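Local structure of microtubule-associated protein 1A/1B, light chain 3, putative (Trypanosoma brucei, 3H9D) at residues S6-S11 with R49-V54; E15-D20 with Y101-G106; D30-I35 with D96-Y101; C36-V39 with G45-D48. The protein probably binds phosphatidylethanolamine and acts as a ubiquitin-like, membrane-attached protein of autophagy. All blocks are in the same frame, centred on the assembly; numbering follows the deposited sequence.

Interaction 1: S6-S11 with R49-V54; sequences SKYKMS and RCKFLV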
loop_
_atom_site.group_PDB
_atom_site.type_symbol
_atom_site.label_atom_id
_atom_site.label_comp_id
_atom_site.label_asym_id
_atom_site.label_seq_id
_atom_site.Cartn_x
_atom_site.Cartn_y
_atom_site.Cartn_z
ATOM N N SER A 6 -4.083 4.642 -0.409
ATOM C CA SER A 6 -3.537 5.443 0.687
ATOM C C SER A 6 -2.011 5.611 0.598
ATOM O O SER A 6 -1.259 4.623 0.570
ATOM C CB SER A 6 -3.937 4.819 2.026
ATOM O OG SER A 6 -3.250 5.423 3.102
ATOM N N LYS A 7 -1.564 6.866 0.551
ATOM C CA LYS A 7 -0.136 7.172 0.585
ATOM C C LYS A 7 0.472 6.847 1.946
ATOM O O LYS A 7 1.656 6.493 2.036
ATOM C CB LYS A 7 0.134 8.634 0.223
ATOM C CG LYS A 7 0.007 8.981 -1.259
ATOM C CD LYS A 7 0.682 10.321 -1.517
ATOM C CE LYS A 7 0.168 11.006 -2.772
ATOM N NZ LYS A 7 0.183 12.503 -2.588
ATOM N N TYR A 8 -0.342 6.958 2.994
ATOM C CA TYR A 8 0.086 6.625 4.363
ATOM C C TYR A 8 0.300 5.122 4.559
ATOM O O TYR A 8 1.310 4.692 5.112
ATOM C CB TYR A 8 -0.915 7.157 5.413
ATOM C CG TYR A 8 -0.425 7.002 6.840
ATOM C CD1 TYR A 8 0.258 8.050 7.481
ATOM C CD2 TYR A 8 -0.621 5.810 7.544
ATOM C CE1 TYR A 8 0.718 7.916 8.777
ATOM C CE2 TYR A 8 -0.171 5.663 8.845
ATOM C CZ TYR A 8 0.502 6.722 9.457
ATOM O OH TYR A 8 0.963 6.589 10.751
ATOM N N LYS A 9 -0.665 4.317 4.134
ATOM C CA LYS A 9 -0.499 2.872 4.193
ATOM C C LYS A 9 0.810 2.427 3.517
ATOM O O LYS A 9 1.566 1.648 4.082
ATOM C CB LYS A 9 -1.695 2.185 3.554
ATOM C CG LYS A 9 -1.660 0.680 3.656
ATOM C CD LYS A 9 -2.947 0.064 3.160
ATOM C CE LYS A 9 -3.912 -0.186 4.289
ATOM N NZ LYS A 9 -4.838 -1.298 3.914
ATOM N N MET A 10 1.061 2.963 2.326
ATOM C CA MET A 10 2.200 2.611 1.477
ATOM C C MET A 10 3.559 2.878 2.152
ATOM O O MET A 10 4.496 2.065 2.053
ATOM C CB MET A 10 2.090 3.403 0.168
ATOM C CG MET A 10 3.100 3.050 -0.916
ATOM S SD MET A 10 2.870 1.382 -1.580
ATOM C CE MET A 10 3.175 1.699 -3.311
ATOM N N SER A 11 3.643 4.007 2.853
ATOM C CA SER A 11 4.903 4.492 3.397
ATOM C C SER A 11 5.185 4.020 4.821
ATOM O O SER A 11 6.237 4.318 5.369
ATOM C CB SER A 11 5.000 6.027 3.272
ATOM O OG SER A 11 3.897 6.666 3.891
ATOM N N ARG A 49 0.174 16.013 8.638
ATOM C CA ARG A 49 -0.100 15.167 9.769
ATOM C C ARG A 49 -1.531 14.692 9.606
ATOM O O ARG A 49 -2.485 15.350 10.024
ATOM C CB ARG A 49 0.064 15.987 11.049
ATOM C CG ARG A 49 1.357 16.788 11.085
ATOM C CD ARG A 49 1.069 18.236 11.396
ATOM N NE ARG A 49 0.965 18.459 12.827
ATOM C CZ ARG A 49 0.126 19.313 13.407
ATOM N NH1 ARG A 49 -0.726 20.033 12.683
ATOM N NH2 ARG A 49 0.134 19.431 14.726
ATOM N N CYS A 50 -1.662 13.538 8.976
ATOM C CA CYS A 50 -2.942 13.035 8.526
ATOM C C CYS A 50 -3.578 12.095 9.544
ATOM O O CYS A 50 -4.581 11.466 9.262
ATOM C CB CYS A 50 -2.741 12.308 7.202
ATOM S SG CYS A 50 -1.816 10.780 7.386
ATOM N N LYS A 51 -2.984 11.996 10.725
ATOM C CA LYS A 51 -3.477 11.104 11.761
ATOM C C LYS A 51 -4.277 11.883 12.806
ATOM O O LYS A 51 -3.803 12.870 13.376
ATOM C CB LYS A 51 -2.313 10.368 12.411
ATOM C CG LYS A 51 -2.658 9.020 13.023
ATOM C CD LYS A 51 -1.450 8.403 13.711
ATOM C CE LYS A 51 -0.181 8.620 12.911
ATOM N NZ LYS A 51 1.032 8.406 13.753
ATOM N N PHE A 52 -5.504 11.436 13.036
ATOM C CA PHE A 52 -6.386 12.065 14.010
ATOM C C PHE A 52 -6.755 11.091 15.089
ATOM O O PHE A 52 -7.060 9.938 14.823
ATOM C CB PHE A 52 -7.642 12.620 13.343
ATOM C CG PHE A 52 -7.379 13.822 12.498
ATOM C CD1 PHE A 52 -6.978 13.675 11.164
ATOM C CD2 PHE A 52 -7.496 15.101 13.041
ATOM C CE1 PHE A 52 -6.705 14.785 10.376
ATOM C CE2 PHE A 52 -7.234 16.227 12.264
ATOM C CZ PHE A 52 -6.836 16.074 10.927
ATOM N N LEU A 53 -6.685 11.570 16.322
ATOM C CA LEU A 53 -7.140 10.823 17.470
ATOM C C LEU A 53 -8.457 11.493 17.825
ATOM O O LEU A 53 -8.479 12.535 18.472
ATOM C CB LEU A 53 -6.104 10.923 18.593
ATOM C CG LEU A 53 -4.838 10.045 18.514
ATOM C CD1 LEU A 53 -4.079 10.082 17.167
ATOM C CD2 LEU A 53 -3.904 10.400 19.643
ATOM N N VAL A 54 -9.548 10.888 17.357
ATOM C CA VAL A 54 -10.864 11.526 17.289
ATOM C C VAL A 54 -11.745 11.073 18.453
ATOM O O VAL A 54 -11.944 9.866 18.641
ATOM C CB VAL A 54 -11.570 11.209 15.915
ATOM C CG1 VAL A 54 -12.988 11.800 15.842
ATOM C CG2 VAL A 54 -10.726 11.697 14.748
#
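Y8, on the short helix 7-11, leans its ring against C50 and K51 where the chain enters strand 51-55. The buried part of the contact lies at the root of the ring: C50 SG comes to 3.4 Å from Y8 CD1 and 4.4 Å from the ring centroid. At 52° off the ring normal it sits obliquely in a sulfur-aromatic contact. A cysteine fits here because its small, polarisable sulfur can press close to the aromatic ring in a buried spot. The ring reaches across because its CG lies anti to the backbone N (chi1 -172°), which carries it off the helix toward the strand.

The far end is the more exposed, and only the tip of K51 reaches it. Y8 OH lies 3.2 Å from K51 CE, but K51 NZ, 3.5 Å from that hydroxyl, spends its charge on a salt bridge to D20. Lysine suits this margin, since its aliphatic chain passes the phenol and its ammonium still reaches the acid of another helix.

The start of the helix is fixed by S6, an N-cap whose OG accepts a nearly straight bond from K9 N at 3.0 Å and also bonds to E37. One turn on, S11 OG and S11 N both bond to K7 O.

Helix 7-11 is one of the two N-terminal helices that the ATG8 family adds to the ubiquitin-like fold. Y8 also stacks on H12, touches R17 and D20 of helix 14-27, and covers I35 of strand 31-38 and Y109 of strand 108-113, wedged between helices and sheet.

Interaction 2: E15-D20 with Y101-G106; sequences ESRQSD and YKDEDG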
loop_
_atom_site.group_PDB
_atom_site.type_symbol
_atom_site.label_atom_id
_atom_site.label_comp_id
_atom_site.label_asym_id
_atom_site.label_seq_id
_atom_site.Cartn_x
_atom_site.Cartn_y
_atom_site.Cartn_z
ATOM N N GLU A 15 3.054 -3.764 10.473
ATOM C CA GLU A 15 3.424 -4.018 11.873
ATOM C C GLU A 15 3.570 -2.745 12.709
ATOM O O GLU A 15 3.092 -2.690 13.840
ATOM C CB GLU A 15 4.719 -4.832 11.946
ATOM N N SER A 16 4.246 -1.736 12.158
ATOM C CA SER A 16 4.342 -0.429 12.793
ATOM C C SER A 16 2.989 0.308 12.840
ATOM O O SER A 16 2.715 1.012 13.805
ATOM C CB SER A 16 5.389 0.430 12.093
ATOM O OG SER A 16 4.822 1.177 11.031
ATOM N N ARG A 17 2.162 0.142 11.803
ATOM C CA ARG A 17 0.829 0.770 11.739
ATOM C C ARG A 17 -0.122 0.146 12.768
ATOM O O ARG A 17 -0.836 0.853 13.472
ATOM C CB ARG A 17 0.227 0.669 10.325
ATOM C CG ARG A 17 0.732 1.715 9.300
ATOM C CD ARG A 17 0.718 1.186 7.857
ATOM N NE ARG A 17 -0.477 0.386 7.649
ATOM C CZ ARG A 17 -0.611 -0.675 6.858
ATOM N NH1 ARG A 17 0.374 -1.138 6.079
ATOM N NH2 ARG A 17 -1.789 -1.265 6.849
ATOM N N GLN A 18 -0.114 -1.181 12.833
ATOM C CA GLN A 18 -0.908 -1.953 13.782
ATOM C C GLN A 18 -0.551 -1.614 15.234
ATOM O O GLN A 18 -1.446 -1.446 16.081
ATOM C CB GLN A 18 -0.734 -3.451 13.513
ATOM C CG GLN A 18 -1.582 -4.375 14.389
ATOM C CD GLN A 18 -1.224 -5.847 14.207
ATOM O OE1 GLN A 18 -0.047 -6.221 14.213
ATOM N NE2 GLN A 18 -2.242 -6.689 14.044
ATOM N N SER A 19 0.748 -1.504 15.510
ATOM C CA SER A 19 1.232 -1.154 16.845
ATOM C C SER A 19 0.914 0.290 17.220
ATOM O O SER A 19 0.715 0.603 18.396
ATOM C CB SER A 19 2.738 -1.409 16.955
ATOM O OG SER A 19 3.008 -2.792 16.825
ATOM N N ASP A 20 0.899 1.165 16.220
ATOM C CA ASP A 20 0.581 2.571 16.424
ATOM C C ASP A 20 -0.891 2.705 16.826
ATOM O O ASP A 20 -1.200 3.328 17.833
ATOM C CB ASP A 20 0.890 3.383 15.161
ATOM C CG ASP A 20 0.799 4.882 15.383
ATOM O OD1 ASP A 20 0.600 5.321 16.537
ATOM O OD2 ASP A 20 0.933 5.638 14.395
ATOM N N TYR A 101 -15.859 0.113 9.152
ATOM C CA TYR A 101 -14.919 0.360 8.054
ATOM C C TYR A 101 -13.439 0.390 8.441
ATOM O O TYR A 101 -12.596 0.683 7.597
ATOM C CB TYR A 101 -15.269 1.672 7.344
ATOM C CG TYR A 101 -16.635 1.737 6.679
ATOM C CD1 TYR A 101 -16.876 1.095 5.464
ATOM C CD2 TYR A 101 -17.675 2.480 7.249
ATOM C CE1 TYR A 101 -18.120 1.170 4.845
ATOM C CE2 TYR A 101 -18.919 2.565 6.637
ATOM C CZ TYR A 101 -19.139 1.905 5.434
ATOM O OH TYR A 101 -20.375 1.987 4.819
ATOM N N LYS A 102 -13.115 0.094 9.696
ATOM C CA LYS A 102 -11.714 0.100 10.136
ATOM C C LYS A 102 -10.846 -0.908 9.382
ATOM O O LYS A 102 -11.254 -2.047 9.144
ATOM C CB LYS A 102 -11.587 -0.121 11.651
ATOM C CG LYS A 102 -12.003 -1.503 12.148
ATOM C CD LYS A 102 -12.217 -1.481 13.647
ATOM C CE LYS A 102 -12.265 -2.869 14.237
ATOM N NZ LYS A 102 -12.328 -2.806 15.731
ATOM N N ASP A 103 -9.651 -0.457 9.012
ATOM C CA ASP A 103 -8.649 -1.286 8.352
ATOM C C ASP A 103 -8.137 -2.338 9.340
ATOM O O ASP A 103 -8.260 -2.174 10.549
ATOM C CB ASP A 103 -7.488 -0.394 7.863
ATOM C CG ASP A 103 -6.586 -1.086 6.854
ATOM O OD1 ASP A 103 -5.530 -1.614 7.258
ATOM O OD2 ASP A 103 -6.932 -1.099 5.657
ATOM N N GLU A 104 -7.573 -3.416 8.812
ATOM C CA GLU A 104 -6.907 -4.451 9.599
ATOM C C GLU A 104 -5.858 -3.910 10.585
ATOM O O GLU A 104 -5.690 -4.454 11.682
ATOM C CB GLU A 104 -6.254 -5.466 8.657
ATOM O OE1 GLU A 104 -4.235 -8.023 9.355
ATOM O OE2 GLU A 104 -7.189 -8.203 9.653
ATOM N N ASP A 105 -5.166 -2.836 10.201
ATOM C CA ASP A 105 -4.164 -2.231 11.080
ATOM C C ASP A 105 -4.759 -1.467 12.275
ATOM O O ASP A 105 -4.025 -1.071 13.185
ATOM C CB ASP A 105 -3.149 -1.378 10.294
ATOM C CG ASP A 105 -3.770 -0.157 9.628
ATOM O OD1 ASP A 105 -4.935 0.198 9.923
ATOM O OD2 ASP A 105 -3.071 0.458 8.794
ATOM N N GLY A 106 -6.084 -1.284 12.272
ATOM C CA GLY A 106 -6.792 -0.627 13.380
ATOM C C GLY A 106 -7.138 0.829 13.115
ATOM O O GLY A 106 -7.832 1.465 13.919
#
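R17 of helix 14-27 grips D105 side-on, and the two form a salt-bridge network with D103 in an Asx turn that leads into strand 108-113. R17 NE lies 2.8 Å and R17 NH2 2.9 Å from the same oxygen, D105 OD2. That oxygen lies in the guanidinium plane, yet the carboxylate is turned 72° against it: NE uses the anti lone pair of OD2, while NH2 comes from above the carboxylate plane. Arginine suits the place because its planar head offers two N-H groups at one edge. The chain, bent at chi3 (39°), turns that edge to the loop. D103 OD1 adds a long ion pair at 3.8 Å from R17 NH2.

The next shell sets these acids in place. D105 OD2 is also hydrogen-bonded to Y109 OH, so three groups from two residues converge on one oxygen of the buried D105 and probably favour the ionised carboxylate, while D105 OD1 bonds to F107 N. D103 OD2 forms a salt bridge with K9 of helix 7-11, and D103 OD1 accepts from D105 N at 3.2 Å, closing the Asx turn. A type I turn spans D103 to G106, where G106 N meets D103 O at 2.9 Å. G106 has a positive phi of 100°, a conformation that glycine adopts easily for want of a side chain.

The loop thus ties the two N-terminal helices to the ubiquitin-like core. Its backbone comes close enough to helix 14-27 for a C-H contact, with Q18 CA 3.3 Å from D105 O.

Interaction 3: D30-I35 with D96-Y101; sequences DRLPII and DIYSKY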
loop_
_atom_site.group_PDB
_atom_site.type_symbol
_atom_site.label_atom_id
_atom_site.label_comp_id
_atom_site.label_asym_id
_atom_site.label_seq_id
_atom_site.Cartn_x
_atom_site.Cartn_y
_atom_site.Cartn_z
ATOM N N ASP A 30 -10.554 6.817 24.999
ATOM C CA ASP A 30 -11.725 7.587 24.582
ATOM C C ASP A 30 -11.690 8.019 23.107
ATOM O O ASP A 30 -12.638 8.644 22.616
ATOM C CB ASP A 30 -11.952 8.794 25.517
ATOM C CG ASP A 30 -10.716 9.702 25.658
ATOM O OD1 ASP A 30 -10.909 10.927 25.804
ATOM O OD2 ASP A 30 -9.561 9.210 25.645
ATOM N N ARG A 31 -10.612 7.665 22.401
ATOM C CA ARG A 31 -10.371 8.152 21.030
ATOM C C ARG A 31 -10.308 7.063 19.957
ATOM O O ARG A 31 -10.170 5.866 20.255
ATOM C CB ARG A 31 -9.114 9.028 20.964
ATOM C CG ARG A 31 -9.040 10.051 22.069
ATOM C CD ARG A 31 -8.489 11.367 21.607
ATOM N NE ARG A 31 -8.854 12.400 22.567
ATOM C CZ ARG A 31 -9.034 13.683 22.276
ATOM N NH1 ARG A 31 -8.893 14.120 21.032
ATOM N NH2 ARG A 31 -9.380 14.528 23.237
ATOM N N LEU A 32 -10.419 7.502 18.704
ATOM C CA LEU A 32 -10.409 6.605 17.555
ATOM C C LEU A 32 -9.321 7.040 16.585
ATOM O O LEU A 32 -9.253 8.215 16.223
ATOM C CB LEU A 32 -11.777 6.598 16.866
ATOM C CG LEU A 32 -12.972 6.187 17.719
ATOM C CD1 LEU A 32 -14.248 6.595 17.024
ATOM C CD2 LEU A 32 -12.945 4.686 17.993
ATOM N N PRO A 33 -8.452 6.098 16.174
ATOM C CA PRO A 33 -7.330 6.456 15.302
ATOM C C PRO A 33 -7.749 6.555 13.836
ATOM O O PRO A 33 -8.192 5.573 13.233
ATOM C CB PRO A 33 -6.334 5.323 15.537
ATOM C CG PRO A 33 -7.163 4.155 15.914
ATOM C CD PRO A 33 -8.451 4.663 16.518
ATOM N N ILE A 34 -7.616 7.753 13.286
ATOM C CA ILE A 34 -8.103 8.065 11.953
ATOM C C ILE A 34 -6.956 8.528 11.046
ATOM O O ILE A 34 -6.123 9.347 11.448
ATOM C CB ILE A 34 -9.273 9.124 12.026
ATOM C CG1 ILE A 34 -10.633 8.430 12.141
ATOM C CG2 ILE A 34 -9.297 10.052 10.825
ATOM C CD1 ILE A 34 -10.978 7.944 13.536
ATOM N N ILE A 35 -6.904 7.971 9.837
ATOM C CA ILE A 35 -6.010 8.483 8.777
ATOM C C ILE A 35 -6.859 9.291 7.786
ATOM O O ILE A 35 -7.862 8.802 7.283
ATOM C CB ILE A 35 -5.224 7.340 8.037
ATOM C CG1 ILE A 35 -4.410 6.487 9.016
ATOM C CG2 ILE A 35 -4.309 7.896 6.910
ATOM C CD1 ILE A 35 -3.323 7.241 9.750
ATOM N N ASP A 96 -19.494 4.492 14.721
ATOM C CA ASP A 96 -20.142 3.476 13.880
ATOM C C ASP A 96 -19.342 3.261 12.595
ATOM O O ASP A 96 -19.181 2.128 12.137
ATOM C CB ASP A 96 -21.580 3.880 13.514
ATOM C CG ASP A 96 -22.573 3.714 14.675
ATOM O OD1 ASP A 96 -22.274 2.998 15.663
ATOM O OD2 ASP A 96 -23.674 4.306 14.578
ATOM N N ILE A 97 -18.873 4.364 12.009
ATOM C CA ILE A 97 -18.011 4.336 10.823
ATOM C C ILE A 97 -16.702 3.611 11.139
ATOM O O ILE A 97 -16.220 2.814 10.338
ATOM C CB ILE A 97 -17.722 5.775 10.268
ATOM C CG1 ILE A 97 -19.013 6.604 10.154
ATOM C CG2 ILE A 97 -16.982 5.724 8.929
ATOM C CD1 ILE A 97 -20.064 6.050 9.185
ATOM N N TYR A 98 -16.150 3.862 12.322
ATOM C CA TYR A 98 -14.910 3.218 12.721
ATOM C C TYR A 98 -15.046 1.698 12.742
ATOM O O TYR A 98 -14.234 0.999 12.141
ATOM C CB TYR A 98 -14.415 3.738 14.077
ATOM C CG TYR A 98 -13.173 3.018 14.556
ATOM C CD1 TYR A 98 -11.912 3.353 14.058
ATOM C CD2 TYR A 98 -13.259 1.988 15.489
ATOM C CE1 TYR A 98 -10.771 2.685 14.484
ATOM C CE2 TYR A 98 -12.124 1.313 15.918
ATOM C CZ TYR A 98 -10.885 1.664 15.412
ATOM O OH TYR A 98 -9.758 0.992 15.838
ATOM N N SER A 99 -16.086 1.196 13.410
ATOM C CA SER A 99 -16.226 -0.239 13.683
ATOM C C SER A 99 -16.542 -1.043 12.430
ATOM O O SER A 99 -16.095 -2.187 12.287
ATOM C CB SER A 99 -17.302 -0.470 14.742
ATOM O OG SER A 99 -17.207 0.510 15.765
ATOM N N LYS A 100 -17.317 -0.442 11.530
ATOM C CA LYS A 100 -17.674 -1.067 10.264
ATOM C C LYS A 100 -16.497 -1.050 9.288
ATOM O O LYS A 100 -16.167 -2.077 8.684
ATOM C CB LYS A 100 -18.887 -0.349 9.650
ATOM C CG LYS A 100 -19.503 -1.036 8.433
ATOM C CD LYS A 100 -20.874 -0.456 8.090
ATOM C CE LYS A 100 -21.394 -0.999 6.754
ATOM N NZ LYS A 100 -22.881 -0.870 6.582
ATOM N N TYR A 101 -15.859 0.113 9.152
ATOM C CA TYR A 101 -14.919 0.360 8.054
ATOM C C TYR A 101 -13.439 0.390 8.441
ATOM O O TYR A 101 -12.596 0.683 7.597
ATOM C CB TYR A 101 -15.269 1.672 7.344
ATOM C CG TYR A 101 -16.635 1.737 6.679
ATOM C CD1 TYR A 101 -16.876 1.095 5.464
ATOM C CD2 TYR A 101 -17.675 2.480 7.249
ATOM C CE1 TYR A 101 -18.120 1.170 4.845
ATOM C CE2 TYR A 101 -18.919 2.565 6.637
ATOM C CZ TYR A 101 -19.139 1.905 5.434
ATOM O OH TYR A 101 -20.375 1.987 4.819
#
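Y98 reaches from helix 94-101 to L32 and P33 of strand 31-38 and ends in a hydrogen bond from its OH to G106 O, which satisfies the hydroxyl in an otherwise apolar, buried contact. Here the last helix of the ubiquitin-like fold meets an inner strand of the sheet, and tyrosine serves well: its ring packs against the strand residues while its hydroxyl bonds to a loop carbonyl.

The two strand residues touch the ring differently. L32 sets its CD2 methyl over one face, 3.9 Å from the ring centroid and 21° off the normal, a CH-pi contact displaced toward the rim; its closest ring atom is Y98 CD2 at 3.7 Å. P33 runs across the ring at about a right angle, its CD 3.7 Å from Y98 CE1 and its CG 4.1 Å from Y98 OH. The ring stretches out to the strand because CG stands anti to the backbone N of Y98 (chi1 176°).

Leucine offers branched methyls to a flat surface, and proline a compact ring of restricted freedom. P33 has no N-H, so its backbone bond to L108 of strand 108-113 must use its carbonyl, whereas L32 bonds with V54 on the opposite neighbour. The strand is therefore held on both edges while these side chains meet the helix. R25 of helix 14-27 touches L32, P33 and Y98, closing the cluster from another helix.

Behind the ring the helix continues regularly, with Y101 N bonded to I97 O at 3.0 Å. At the root of Y98, the second methyl of L32, CD1, lies 4.1 Å from Y98 CB.

Interaction 4: C36-V39 with G45-D48; sequences CEKV and GELD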
loop_
_atom_site.group_PDB
_atom_site.type_symbol
_atom_site.label_atom_id
_atom_site.label_comp_id
_atom_site.label_asym_id
_atom_site.label_seq_id
_atom_site.Cartn_x
_atom_site.Cartn_y
_atom_site.Cartn_z
ATOM N N CYS A 36 -6.449 10.523 7.508
ATOM C CA CYS A 36 -7.261 11.427 6.699
ATOM C C CYS A 36 -6.459 12.018 5.551
ATOM O O CYS A 36 -5.587 12.874 5.766
ATOM C CB CYS A 36 -7.837 12.538 7.585
ATOM S SG CYS A 36 -9.461 13.110 7.085
ATOM N N GLU A 37 -6.757 11.571 4.327
ATOM C CA GLU A 37 -5.969 11.979 3.158
ATOM C C GLU A 37 -6.819 12.585 2.043
ATOM O O GLU A 37 -7.979 12.266 1.922
ATOM C CB GLU A 37 -5.146 10.788 2.648
ATOM C CG GLU A 37 -4.158 10.224 3.684
ATOM C CD GLU A 37 -3.507 8.934 3.218
ATOM O OE1 GLU A 37 -2.356 8.985 2.737
ATOM O OE2 GLU A 37 -4.158 7.880 3.305
ATOM N N LYS A 38 -6.251 13.482 1.238
ATOM C CA LYS A 38 -7.038 14.100 0.171
ATOM C C LYS A 38 -7.439 13.094 -0.905
ATOM O O LYS A 38 -6.631 12.246 -1.301
ATOM C CB LYS A 38 -6.335 15.322 -0.456
ATOM C CG LYS A 38 -5.177 15.004 -1.361
ATOM C CD LYS A 38 -4.727 16.197 -2.171
ATOM C CE LYS A 38 -5.454 16.281 -3.505
ATOM N NZ LYS A 38 -4.970 17.442 -4.288
ATOM N N VAL A 39 -8.691 13.192 -1.358
ATOM C CA VAL A 39 -9.123 12.560 -2.607
ATOM C C VAL A 39 -8.167 12.989 -3.726
ATOM O O VAL A 39 -7.965 14.185 -3.947
ATOM C CB VAL A 39 -10.587 12.959 -2.970
ATOM C CG1 VAL A 39 -10.948 12.548 -4.406
ATOM C CG2 VAL A 39 -11.582 12.363 -1.971
ATOM N N GLY A 45 -5.769 20.862 -0.358
ATOM C CA GLY A 45 -4.407 20.599 0.119
ATOM C C GLY A 45 -4.294 19.373 1.001
ATOM O O GLY A 45 -5.210 19.063 1.767
ATOM N N GLU A 46 -3.163 18.683 0.882
ATOM C CA GLU A 46 -2.856 17.479 1.658
ATOM C C GLU A 46 -2.416 17.889 3.068
ATOM O O GLU A 46 -1.864 18.964 3.254
ATOM C CB GLU A 46 -1.764 16.660 0.931
ATOM C CG GLU A 46 -1.461 15.243 1.460
ATOM C CD GLU A 46 -2.562 14.194 1.192
ATOM O OE1 GLU A 46 -2.363 13.325 0.308
ATOM O OE2 GLU A 46 -3.613 14.221 1.877
ATOM N N LEU A 47 -2.693 17.055 4.064
ATOM C CA LEU A 47 -2.261 17.336 5.435
ATOM C C LEU A 47 -0.908 16.687 5.701
ATOM O O LEU A 47 -0.708 15.515 5.382
ATOM C CB LEU A 47 -3.294 16.837 6.460
ATOM C CG LEU A 47 -4.741 17.355 6.465
ATOM C CD1 LEU A 47 -5.552 16.551 7.445
ATOM C CD2 LEU A 47 -4.837 18.854 6.775
ATOM N N ASP A 48 0.018 17.450 6.271
ATOM C CA ASP A 48 1.302 16.909 6.740
ATOM C C ASP A 48 1.132 15.793 7.742
ATOM O O ASP A 48 1.852 14.788 7.707
ATOM C CB ASP A 48 2.094 17.994 7.430
ATOM C CG ASP A 48 2.699 18.945 6.473
ATOM O OD1 ASP A 48 2.763 18.605 5.268
ATOM O OD2 ASP A 48 3.114 20.024 6.938
HETATM O O HOH W 1 -4.161 11.323 -0.746
#
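E46 turns its carboxylate back onto K38 across the long connection of a β-hairpin, strands 31-38 and 51-55 of the ubiquitin-like fold. The direct hydrogen bond runs from K38 N to E46 OE2, 2.8 Å long and almost straight at 171°, meeting the oxygen on its syn side and somewhat out of the carboxylate plane. The bend at chi2 (71°) curls the glutamate toward the strand, where it takes up a backbone N-H.

A bridging water donates to K38 O at 2.7 Å and to E46 OE1 at 2.9 Å, so the backbone N-H and carbonyl of K38 are both linked to one side chain.

As for charges, the ammonium of K38 bonds instead to the carbonyls of S42 and I44 within the connection. E37 OE1 stands 5.0 Å from E46 OE1, but the acid of E37 is taken by S6 OG and Y8 N, which probably eases the repulsion.

Van der Waals contacts complete the meeting. The K38 CG methylene lies 3.7 Å from the carboxylate carbon E46 CD. L47, like C36, packs against L67 of helix 60-71 and F52, as suits a leucine in the core, and its CD1 comes within 4.0 Å of C36 O.

Overall arrangement
Strand 31-38 joins interactions 3 and 4: its first part belongs to interaction 3 and its last to interaction 4, whose centres lie about 18 Å apart on opposite sides of the chain's centre. Strand 51-55 of interaction 1 pairs with it. Interactions 1 and 2, about 11 Å apart, meet through salt bridges K9-D103 and K51-D20. Interactions 2 and 3 share Y101 and touch at G106. Along the chain interaction 1 crosses both 2 and 3, while interaction 4 falls within the spans of the other three, joining segments only six residues apart in the long connection between strands 31-38 and 51-55. The added N-terminal helices are thus fastened to the ubiquitin-like core at several points.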